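Local structure of ankyrin-repeat protein (Cryptosporidium parvum, 2W4S) at residues Leu41-Leu54 against Arg62-Leu76. The protein probably binds RNA through this domain, which is related to the RNA-binding domain of the snRNA and snoRNA transport factor PHAX. Numbering follows the deposited sequence.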
# COMPACT_ATOMS: atom_id res chain seq x y z
N LEU C 41 9.00 -1.22 3.47
CA LEU C 41 9.61 -1.93 2.34
C LEU C 41 8.72 -1.84 1.06
O LEU C 41 9.23 -1.68 -0.06
CB LEU C 41 9.83 -3.39 2.74
CG LEU C 41 10.96 -4.26 2.22
CD1 LEU C 41 12.35 -3.60 2.37
CD2 LEU C 41 10.91 -5.54 3.01
N TYR C 42 7.41 -1.96 1.25
CA TYR C 42 6.43 -1.92 0.16
C TYR C 42 6.46 -0.53 -0.45
O TYR C 42 6.56 -0.36 -1.67
CB TYR C 42 5.04 -2.29 0.68
CG TYR C 42 3.92 -2.01 -0.28
CD1 TYR C 42 3.95 -2.50 -1.56
CD2 TYR C 42 2.82 -1.24 0.10
CE1 TYR C 42 2.95 -2.24 -2.45
CE2 TYR C 42 1.77 -0.97 -0.80
CZ TYR C 42 1.86 -1.48 -2.07
OH TYR C 42 0.87 -1.27 -2.99
N GLU C 43 6.43 0.47 0.43
CA GLU C 43 6.56 1.87 0.04
C GLU C 43 7.83 2.15 -0.74
O GLU C 43 7.77 2.84 -1.79
CB GLU C 43 6.52 2.78 1.25
CG GLU C 43 6.64 4.21 0.80
CD GLU C 43 6.94 5.17 1.92
OE1 GLU C 43 7.42 4.72 3.01
OE2 GLU C 43 6.71 6.38 1.69
N ASN C 44 8.96 1.65 -0.23
CA ASN C 44 10.26 1.86 -0.86
C ASN C 44 10.33 1.25 -2.23
O ASN C 44 10.90 1.84 -3.13
CB ASN C 44 11.39 1.36 0.02
CG ASN C 44 11.65 2.27 1.22
OD1 ASN C 44 11.49 3.49 1.13
ND2 ASN C 44 12.00 1.67 2.36
N ALA C 45 9.73 0.06 -2.37
CA ALA C 45 9.60 -0.63 -3.66
C ALA C 45 8.79 0.21 -4.61
O ALA C 45 9.11 0.30 -5.80
CB ALA C 45 8.94 -2.00 -3.50
N MET C 46 7.72 0.82 -4.09
CA MET C 46 6.89 1.75 -4.88
C MET C 46 7.66 2.99 -5.31
O MET C 46 7.51 3.41 -6.44
CB MET C 46 5.60 2.13 -4.15
CG MET C 46 4.47 1.11 -4.29
SD MET C 46 2.84 1.60 -3.61
CE MET C 46 3.25 1.92 -1.87
N LYS C 47 8.51 3.53 -4.44
CA LYS C 47 9.32 4.74 -4.78
C LYS C 47 10.29 4.47 -5.90
O LYS C 47 10.41 5.28 -6.85
CB LYS C 47 10.10 5.28 -3.58
CG LYS C 47 9.23 5.89 -2.54
CD LYS C 47 10.01 6.59 -1.48
CE LYS C 47 9.01 7.19 -0.49
NZ LYS C 47 9.61 8.20 0.40
N VAL C 48 10.94 3.31 -5.80
CA VAL C 48 11.78 2.78 -6.86
C VAL C 48 11.00 2.62 -8.16
O VAL C 48 11.50 2.99 -9.23
CB VAL C 48 12.46 1.42 -6.46
CG1 VAL C 48 13.23 0.85 -7.63
CG2 VAL C 48 13.39 1.59 -5.29
N GLU C 49 9.79 2.06 -8.09
CA GLU C 49 8.98 1.94 -9.28
C GLU C 49 8.64 3.34 -9.83
O GLU C 49 8.73 3.54 -11.04
CB GLU C 49 7.74 1.08 -9.05
CG GLU C 49 8.08 -0.41 -8.84
CD GLU C 49 8.59 -1.09 -10.11
OE1 GLU C 49 7.77 -1.41 -11.01
OE2 GLU C 49 9.82 -1.30 -10.22
N ASN C 50 8.33 4.30 -8.95
CA ASN C 50 8.04 5.67 -9.41
C ASN C 50 9.25 6.33 -10.08
O ASN C 50 9.10 7.13 -10.98
CB ASN C 50 7.48 6.54 -8.28
CG ASN C 50 6.14 6.05 -7.76
OD1 ASN C 50 5.41 5.33 -8.45
ND2 ASN C 50 5.79 6.45 -6.54
N SER C 51 10.46 5.95 -9.64
CA SER C 51 11.69 6.44 -10.26
C SER C 51 12.06 5.73 -11.55
O SER C 51 13.18 5.88 -12.01
CB SER C 51 12.86 6.28 -9.30
OG SER C 51 12.74 7.19 -8.24
N GLY C 52 11.17 4.93 -12.11
CA GLY C 52 11.50 4.20 -13.32
C GLY C 52 12.08 2.80 -13.12
O GLY C 52 12.65 2.26 -14.03
N GLY C 53 11.92 2.22 -11.95
CA GLY C 53 12.22 0.80 -11.75
C GLY C 53 13.69 0.42 -11.63
O GLY C 53 14.55 1.28 -11.46
N LEU C 54 13.95 -0.88 -11.71
CA LEU C 54 15.31 -1.43 -11.84
C LEU C 54 15.29 -2.44 -12.98
O LEU C 54 14.23 -2.97 -13.33
CB LEU C 54 15.78 -2.14 -10.55
CG LEU C 54 15.84 -1.32 -9.24
CD1 LEU C 54 15.90 -2.22 -8.01
CD2 LEU C 54 17.00 -0.32 -9.24
N ARG C 62 12.55 -4.40 -17.07
CA ARG C 62 12.43 -3.93 -15.72
C ARG C 62 12.13 -5.13 -14.84
O ARG C 62 11.52 -6.08 -15.28
CB ARG C 62 11.24 -3.01 -15.64
CG ARG C 62 11.52 -1.54 -15.73
CD ARG C 62 10.59 -0.93 -14.72
NE ARG C 62 10.08 0.38 -15.09
CZ ARG C 62 9.22 1.07 -14.34
NH1 ARG C 62 8.78 0.58 -13.18
NH2 ARG C 62 8.82 2.27 -14.74
N LYS C 63 12.58 -5.09 -13.59
CA LYS C 63 12.13 -6.03 -12.60
C LYS C 63 10.66 -5.71 -12.34
O LYS C 63 10.27 -4.54 -12.32
CB LYS C 63 12.89 -5.80 -11.31
CG LYS C 63 14.29 -6.38 -11.23
CD LYS C 63 14.94 -5.82 -10.00
CE LYS C 63 15.81 -6.80 -9.32
NZ LYS C 63 17.08 -7.09 -10.03
N THR C 64 9.84 -6.73 -12.14
CA THR C 64 8.49 -6.51 -11.60
C THR C 64 8.66 -5.90 -10.20
O THR C 64 9.76 -5.94 -9.64
CB THR C 64 7.72 -7.84 -11.47
OG1 THR C 64 8.20 -8.55 -10.32
CG2 THR C 64 7.90 -8.72 -12.73
N ILE C 65 7.61 -5.34 -9.64
CA ILE C 65 7.69 -4.74 -8.31
C ILE C 65 7.89 -5.83 -7.24
O ILE C 65 8.49 -5.59 -6.18
CB ILE C 65 6.47 -3.78 -8.04
CG1 ILE C 65 6.51 -3.21 -6.61
CG2 ILE C 65 5.14 -4.47 -8.35
CD1 ILE C 65 5.55 -2.01 -6.41
N GLY C 66 7.42 -7.04 -7.53
CA GLY C 66 7.77 -8.18 -6.68
C GLY C 66 9.29 -8.38 -6.60
O GLY C 66 9.84 -8.60 -5.51
N GLY C 67 9.98 -8.29 -7.73
CA GLY C 67 11.42 -8.45 -7.75
C GLY C 67 12.14 -7.34 -7.02
O GLY C 67 13.16 -7.59 -6.35
N VAL C 68 11.62 -6.11 -7.12
CA VAL C 68 12.20 -4.95 -6.44
C VAL C 68 12.17 -5.18 -4.92
O VAL C 68 13.18 -5.03 -4.23
CB VAL C 68 11.51 -3.61 -6.82
CG1 VAL C 68 11.97 -2.48 -5.89
CG2 VAL C 68 11.81 -3.22 -8.29
N PHE C 69 10.99 -5.55 -4.42
CA PHE C 69 10.75 -5.84 -3.00
C PHE C 69 11.71 -6.93 -2.49
O PHE C 69 12.22 -6.84 -1.37
CB PHE C 69 9.27 -6.24 -2.85
CG PHE C 69 8.82 -6.47 -1.43
CD1 PHE C 69 8.28 -5.42 -0.68
CD2 PHE C 69 8.87 -7.74 -0.86
CE1 PHE C 69 7.83 -5.63 0.62
CE2 PHE C 69 8.43 -7.97 0.46
CZ PHE C 69 7.90 -6.91 1.19
N CYS C 70 11.99 -7.94 -3.31
CA CYS C 70 12.95 -8.98 -2.92
C CYS C 70 14.40 -8.51 -2.86
O CYS C 70 15.16 -8.92 -2.00
CB CYS C 70 12.84 -10.22 -3.82
SG CYS C 70 11.25 -11.03 -3.65
N TYR C 71 14.78 -7.67 -3.81
CA TYR C 71 16.09 -7.01 -3.79
C TYR C 71 16.22 -6.11 -2.55
O TYR C 71 17.26 -6.07 -1.93
CB TYR C 71 16.25 -6.19 -5.10
CG TYR C 71 17.20 -5.04 -4.97
CD1 TYR C 71 18.56 -5.26 -5.01
CD2 TYR C 71 16.74 -3.75 -4.77
CE1 TYR C 71 19.47 -4.23 -4.86
CE2 TYR C 71 17.64 -2.71 -4.64
CZ TYR C 71 19.00 -2.97 -4.68
OH TYR C 71 19.93 -1.96 -4.54
N LEU C 72 15.17 -5.38 -2.21
CA LEU C 72 15.17 -4.51 -1.03
C LEU C 72 15.24 -5.27 0.29
O LEU C 72 15.85 -4.81 1.25
CB LEU C 72 13.90 -3.69 -1.06
CG LEU C 72 14.00 -2.20 -1.36
CD1 LEU C 72 15.32 -1.81 -2.01
CD2 LEU C 72 12.76 -1.71 -2.15
N LEU C 73 14.61 -6.43 0.32
CA LEU C 73 14.53 -7.29 1.47
C LEU C 73 15.92 -7.87 1.67
O LEU C 73 16.43 -7.93 2.79
CB LEU C 73 13.51 -8.37 1.17
CG LEU C 73 13.11 -9.39 2.23
CD1 LEU C 73 12.58 -8.72 3.52
CD2 LEU C 73 12.05 -10.34 1.65
N LYS C 74 16.54 -8.23 0.55
CA LYS C 74 17.87 -8.76 0.55
C LYS C 74 18.86 -7.70 0.99
O LYS C 74 19.90 -8.03 1.58
CB LYS C 74 18.25 -9.30 -0.83
CG LYS C 74 19.67 -9.87 -0.87
CD LYS C 74 19.97 -10.56 -2.20
CE LYS C 74 21.25 -11.37 -2.10
NZ LYS C 74 21.92 -11.48 -3.44
N GLN C 75 18.54 -6.43 0.72
CA GLN C 75 19.32 -5.32 1.24
C GLN C 75 19.22 -5.21 2.76
O GLN C 75 20.16 -4.75 3.41
CB GLN C 75 18.97 -3.98 0.56
CG GLN C 75 19.59 -3.85 -0.83
CD GLN C 75 21.08 -4.23 -0.84
OE1 GLN C 75 21.46 -5.31 -1.31
NE2 GLN C 75 21.92 -3.35 -0.31
N LEU C 76 18.12 -5.70 3.32
CA LEU C 76 18.00 -5.71 4.78
C LEU C 76 18.98 -6.70 5.41
O LEU C 76 19.53 -6.45 6.48
CB LEU C 76 16.55 -5.93 5.23
CG LEU C 76 15.52 -4.82 4.95
CD1 LEU C 76 14.21 -5.20 5.61
CD2 LEU C 76 15.92 -3.47 5.49
O HOH W 1 11.63 -2.25 -11.88
O HOH W 2 7.94 4.61 -14.00
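The guanidinium of R62 lies flat against the peptide joining G52 to G53, with G52 C 3.5 Å above the centre of one face, while at its edge, near the plane, NH1 forms a salt bridge to E49 OE1 and a water links NH2 to E49 O. Carboxylate and guanidinium planes are turned 75° apart, so this is not a coplanar, two-pronged pairing. The F69 ring receives Y42 N in plane at its edge, and L41 CD2 makes an off-centre CH-pi contact, 4.2 Å from the centroid. Together these groups lie along a helix-loop-helix corner of the all-helical PHAX-type RNA-binding domain, where segment 41-50, the C-terminal end of helix 24-50, crosses segment 65-76 at 122° between their N-to-C directions. Two knobs-into-holes contacts form the apolar part: L41 sits among F69, L72, L73 and L76, and A45 among I65, V68, F69 and L72. F69 CG lies anti to the backbone N, which carries the ring out beside L41, and L18 of helix 6-18 and I26 also pack on it. L72 CD2 reaches the A45 backbone, 3.5 Å from its N, and E49 CG lies against I65 CB. Y42, flanking the interface, hydrogen-bonds through OH to Y42 OH of the second subunit, placing this corner close to the dimer interface. A Schellman motif with G52 as C-prime residue ends helix 24-50, and T64 OG1 caps the next helix by accepting from G67 N. L54, past the end of helix 24-50, touches Y71 CD2 with its CD1, 3.7 Å away. A second water accepts from L54 N and also lies within hydrogen-bonding distance of E49 OE2 and K63 O. The two arms of the loop are joined directly where K63 N donates to L54 O at 2.7 Å with an N-H...O angle of 163°.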